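Local coordinates for PelD (Pseudomonas aeruginosa, PDB 4EU0), which binds cyclic-di-GMP as an effector in pellicle formation; this piece of the longer membrane protein holds its GAF and GGDEF-like domains, at residues A[48-56]-A[76-84]. Numbering follows the deposited sequence.
Sequences RVRYDRTPE and VRTCLERGE
Leu-80 and Pro-55 meet at the tight part of this contact, where CD1 of Leu-80 lies 3.5 Å from CD of Pro-55. The two methyls of Leu-80 divide the work: CD1 packs on the proline ring and close to the carbonyl oxygen of Arg-53, whereas CD2 reaches CG2 of Val-49 at 3.8 Å. One helical turn earlier, CG1 of Val-76 touches CG of Pro-55, also at 3.8 Å, which extends the apolar seam along the helix.

Two arginines cross the gap in opposite directions, each donating to a main-chain carbonyl. Arg-77 NH1 reaches Arg-53 O at 3.0 Å with a nearly straight N-H...O angle of 171°, and the oxygen lies in the guanidinium plane. Bends at chi2 (-41°) and chi3 turn this guanidinium toward the loop. The reverse bond is less well aligned: Arg-53 NH1 lies 3.2 Å from Leu-80 O, at 137° and tilted from the carbonyl plane. Here the chain is extended from CG to NE and brings NH1 near the end of the helix, where Gly-83 takes positive phi and a CB would sit tight against NH1.

Burial separates the two sides of the contact. Leu-80, Val-49 and Val-76 are buried, whereas Arg-53 and Thr-54 are partly exposed, and the exposed Glu-81 and Arg-82 direct their CB atoms away from the loop. Thr-54 OG1 donates to Asp-52 OD1 from above the carboxylate plane at 2.7 Å, a bond within the loop.

Within the GAF domain, the contact joins the loop between strands 43-48 and 61-63 to helix 74-82, with Leu-120 of strand 117-123 touching Val-49 and Val-76, and Ile-117 touching Arg-53 and Leu-80.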
loop_
_atom_site.group_PDB
_atom_site.type_symbol
_atom_site.label_atom_id
_atom_site.label_comp_id
_atom_site.label_asym_id
_atom_site.label_seq_id
_atom_site.Cartn_x
_atom_site.Cartn_y
_atom_site.Cartn_z
ATOM N N ARG A 48 -3.102 -17.642 -11.503
ATOM C CA ARG A 48 -3.845 -16.483 -11.986
ATOM C C ARG A 48 -5.340 -16.701 -11.770
ATOM O O ARG A 48 -5.847 -17.805 -11.958
ATOM C CB ARG A 48 -3.560 -16.218 -13.469
ATOM C CG ARG A 48 -4.341 -15.041 -14.051
ATOM C CD ARG A 48 -4.179 -14.910 -15.562
ATOM N NE ARG A 48 -2.800 -14.619 -15.959
ATOM C CZ ARG A 48 -2.224 -13.419 -15.912
ATOM N NH1 ARG A 48 -2.887 -12.351 -15.473
ATOM N NH2 ARG A 48 -0.964 -13.286 -16.303
ATOM N N VAL A 49 -6.038 -15.643 -11.370
ATOM C CA VAL A 49 -7.487 -15.691 -11.230
ATOM C C VAL A 49 -8.134 -14.845 -12.326
ATOM O O VAL A 49 -7.777 -13.681 -12.506
ATOM C CB VAL A 49 -7.938 -15.220 -9.832
ATOM C CG1 VAL A 49 -9.455 -15.124 -9.748
ATOM C CG2 VAL A 49 -7.406 -16.175 -8.762
ATOM N N ARG A 50 -9.078 -15.448 -13.048
ATOM C CA ARG A 50 -9.781 -14.777 -14.150
ATOM C C ARG A 50 -10.767 -13.731 -13.631
ATOM O O ARG A 50 -10.998 -13.630 -12.427
ATOM C CB ARG A 50 -10.518 -15.788 -15.029
ATOM C CG ARG A 50 -9.686 -16.972 -15.465
ATOM C CD ARG A 50 -10.363 -17.718 -16.602
ATOM N NE ARG A 50 -10.140 -19.161 -16.526
ATOM C CZ ARG A 50 -9.022 -19.780 -16.902
ATOM N NH1 ARG A 50 -7.996 -19.086 -17.383
ATOM N NH2 ARG A 50 -8.927 -21.099 -16.790
ATOM N N TYR A 51 -11.354 -12.961 -14.548
ATOM C CA TYR A 51 -12.282 -11.895 -14.173
ATOM C C TYR A 51 -13.523 -12.410 -13.435
ATOM O O TYR A 51 -14.024 -11.744 -12.528
ATOM C CB TYR A 51 -12.692 -11.073 -15.400
ATOM C CG TYR A 51 -13.501 -9.844 -15.056
ATOM C CD1 TYR A 51 -12.924 -8.780 -14.365
ATOM C CD2 TYR A 51 -14.844 -9.749 -15.414
ATOM C CE1 TYR A 51 -13.663 -7.647 -14.043
ATOM C CE2 TYR A 51 -15.592 -8.619 -15.096
ATOM C CZ TYR A 51 -14.995 -7.576 -14.413
ATOM O OH TYR A 51 -15.722 -6.458 -14.089
ATOM N N ASP A 52 -14.000 -13.594 -13.816
ATOM C CA ASP A 52 -15.186 -14.192 -13.196
ATOM C C ASP A 52 -14.898 -14.927 -11.872
ATOM O O ASP A 52 -15.752 -15.652 -11.363
ATOM C CB ASP A 52 -15.919 -15.106 -14.193
ATOM C CG ASP A 52 -15.043 -16.238 -14.728
ATOM O OD1 ASP A 52 -13.883 -16.393 -14.282
ATOM O OD2 ASP A 52 -15.532 -16.981 -15.604
ATOM N N ARG A 53 -13.700 -14.717 -11.324
ATOM C CA ARG A 53 -13.273 -15.301 -10.035
ATOM C C ARG A 53 -13.102 -16.827 -10.068
ATOM O O ARG A 53 -13.341 -17.514 -9.067
ATOM C CB ARG A 53 -14.194 -14.866 -8.882
ATOM C CG ARG A 53 -14.140 -13.379 -8.555
ATOM C CD ARG A 53 -14.836 -13.077 -7.233
ATOM N NE ARG A 53 -14.533 -11.730 -6.751
ATOM C CZ ARG A 53 -14.652 -11.325 -5.489
ATOM N NH1 ARG A 53 -15.064 -12.160 -4.541
ATOM N NH2 ARG A 53 -14.353 -10.074 -5.173
ATOM N N THR A 54 -12.694 -17.349 -11.223
ATOM C CA THR A 54 -12.318 -18.758 -11.344
ATOM C C THR A 54 -10.811 -18.865 -11.603
ATOM O O THR A 54 -10.250 -18.042 -12.336
ATOM C CB THR A 54 -13.128 -19.494 -12.442
ATOM O OG1 THR A 54 -12.928 -18.862 -13.712
ATOM C CG2 THR A 54 -14.619 -19.493 -12.112
ATOM N N PRO A 55 -10.146 -19.863 -10.986
ATOM C CA PRO A 55 -8.688 -19.948 -11.085
ATOM C C PRO A 55 -8.189 -20.648 -12.347
ATOM O O PRO A 55 -8.841 -21.565 -12.848
ATOM C CB PRO A 55 -8.306 -20.768 -9.850
ATOM C CG PRO A 55 -9.483 -21.646 -9.610
ATOM C CD PRO A 55 -10.700 -20.915 -10.112
ATOM N N GLU A 56 -7.034 -20.212 -12.839
ATOM C CA GLU A 56 -6.371 -20.865 -13.964
ATOM C C GLU A 56 -5.462 -21.971 -13.414
ATOM O O GLU A 56 -4.512 -21.681 -12.681
ATOM C CB GLU A 56 -5.582 -19.836 -14.777
ATOM C CG GLU A 56 -5.065 -20.332 -16.116
ATOM C CD GLU A 56 -4.726 -19.201 -17.070
ATOM O OE1 GLU A 56 -4.381 -18.096 -16.598
ATOM O OE2 GLU A 56 -4.814 -19.416 -18.299
ATOM N N VAL A 76 -10.524 -23.549 -2.320
ATOM C CA VAL A 76 -10.298 -22.662 -3.462
ATOM C C VAL A 76 -11.577 -21.898 -3.816
ATOM O O VAL A 76 -11.537 -20.690 -4.082
ATOM C CB VAL A 76 -9.770 -23.455 -4.693
ATOM C CG1 VAL A 76 -9.725 -22.583 -5.941
ATOM C CG2 VAL A 76 -8.391 -24.048 -4.405
ATOM N N ARG A 77 -12.711 -22.599 -3.799
ATOM C CA ARG A 77 -13.992 -21.981 -4.143
ATOM C C ARG A 77 -14.468 -20.968 -3.105
ATOM O O ARG A 77 -14.906 -19.874 -3.466
ATOM C CB ARG A 77 -15.077 -23.034 -4.441
ATOM C CG ARG A 77 -14.928 -23.747 -5.790
ATOM C CD ARG A 77 -14.505 -22.808 -6.935
ATOM N NE ARG A 77 -15.421 -21.682 -7.135
ATOM C CZ ARG A 77 -15.069 -20.501 -7.643
ATOM N NH1 ARG A 77 -13.817 -20.267 -8.015
ATOM N NH2 ARG A 77 -15.977 -19.546 -7.783
ATOM N N THR A 78 -14.364 -21.322 -1.824
ATOM C CA THR A 78 -14.762 -20.413 -0.749
ATOM C C THR A 78 -13.877 -19.170 -0.737
ATOM O O THR A 78 -14.370 -18.068 -0.524
ATOM C CB THR A 78 -14.714 -21.070 0.648
ATOM O OG1 THR A 78 -13.389 -21.548 0.908
ATOM C CG2 THR A 78 -15.701 -22.224 0.741
ATOM N N CYS A 79 -12.576 -19.362 -0.969
ATOM C CA CYS A 79 -11.605 -18.263 -1.022
ATOM C C CYS A 79 -11.987 -17.248 -2.091
ATOM O O CYS A 79 -12.021 -16.043 -1.839
ATOM C CB CYS A 79 -10.205 -18.806 -1.327
ATOM S SG CYS A 79 -8.942 -17.541 -1.650
ATOM N N LEU A 80 -12.268 -17.755 -3.286
ATOM C CA LEU A 80 -12.556 -16.900 -4.429
ATOM C C LEU A 80 -13.946 -16.270 -4.383
ATOM O O LEU A 80 -14.150 -15.190 -4.932
ATOM C CB LEU A 80 -12.310 -17.645 -5.748
ATOM C CG LEU A 80 -10.849 -18.055 -5.997
ATOM C CD1 LEU A 80 -10.700 -18.773 -7.323
ATOM C CD2 LEU A 80 -9.892 -16.859 -5.918
ATOM N N GLU A 81 -14.884 -16.934 -3.708
ATOM C CA GLU A 81 -16.238 -16.407 -3.531
ATOM C C GLU A 81 -16.302 -15.322 -2.458
ATOM O O GLU A 81 -17.089 -14.379 -2.566
ATOM C CB GLU A 81 -17.221 -17.533 -3.206
ATOM C CG GLU A 81 -17.712 -18.299 -4.431
ATOM C CD GLU A 81 -18.676 -19.428 -4.096
ATOM O OE1 GLU A 81 -18.812 -20.345 -4.932
ATOM O OE2 GLU A 81 -19.296 -19.405 -3.010
ATOM N N ARG A 82 -15.466 -15.458 -1.429
ATOM C CA ARG A 82 -15.419 -14.494 -0.333
ATOM C C ARG A 82 -14.471 -13.338 -0.635
ATOM O O ARG A 82 -14.616 -12.249 -0.078
ATOM C CB ARG A 82 -14.960 -15.182 0.950
ATOM C CG ARG A 82 -15.607 -14.662 2.223
ATOM C CD ARG A 82 -16.870 -15.439 2.555
ATOM N NE ARG A 82 -17.203 -15.342 3.976
ATOM C CZ ARG A 82 -18.145 -16.056 4.588
ATOM N NH1 ARG A 82 -18.873 -16.939 3.914
ATOM N NH2 ARG A 82 -18.358 -15.886 5.886
ATOM N N GLY A 83 -13.494 -13.592 -1.502
ATOM C CA GLY A 83 -12.400 -12.654 -1.745
ATOM C C GLY A 83 -11.539 -12.476 -0.507
ATOM O O GLY A 83 -10.991 -11.398 -0.272
ATOM N N GLU A 84 -11.431 -13.541 0.287
ATOM C CA GLU A 84 -10.729 -13.503 1.572
ATOM C C GLU A 84 -9.911 -14.765 1.784
ATOM O O GLU A 84 -10.200 -15.817 1.208
ATOM C CB GLU A 84 -11.726 -13.399 2.735
ATOM C CG GLU A 84 -12.431 -12.060 2.886
ATOM C CD GLU A 84 -13.541 -12.104 3.927
ATOM O OE1 GLU A 84 -13.716 -13.159 4.581
ATOM O OE2 GLU A 84 -14.247 -11.082 4.084
#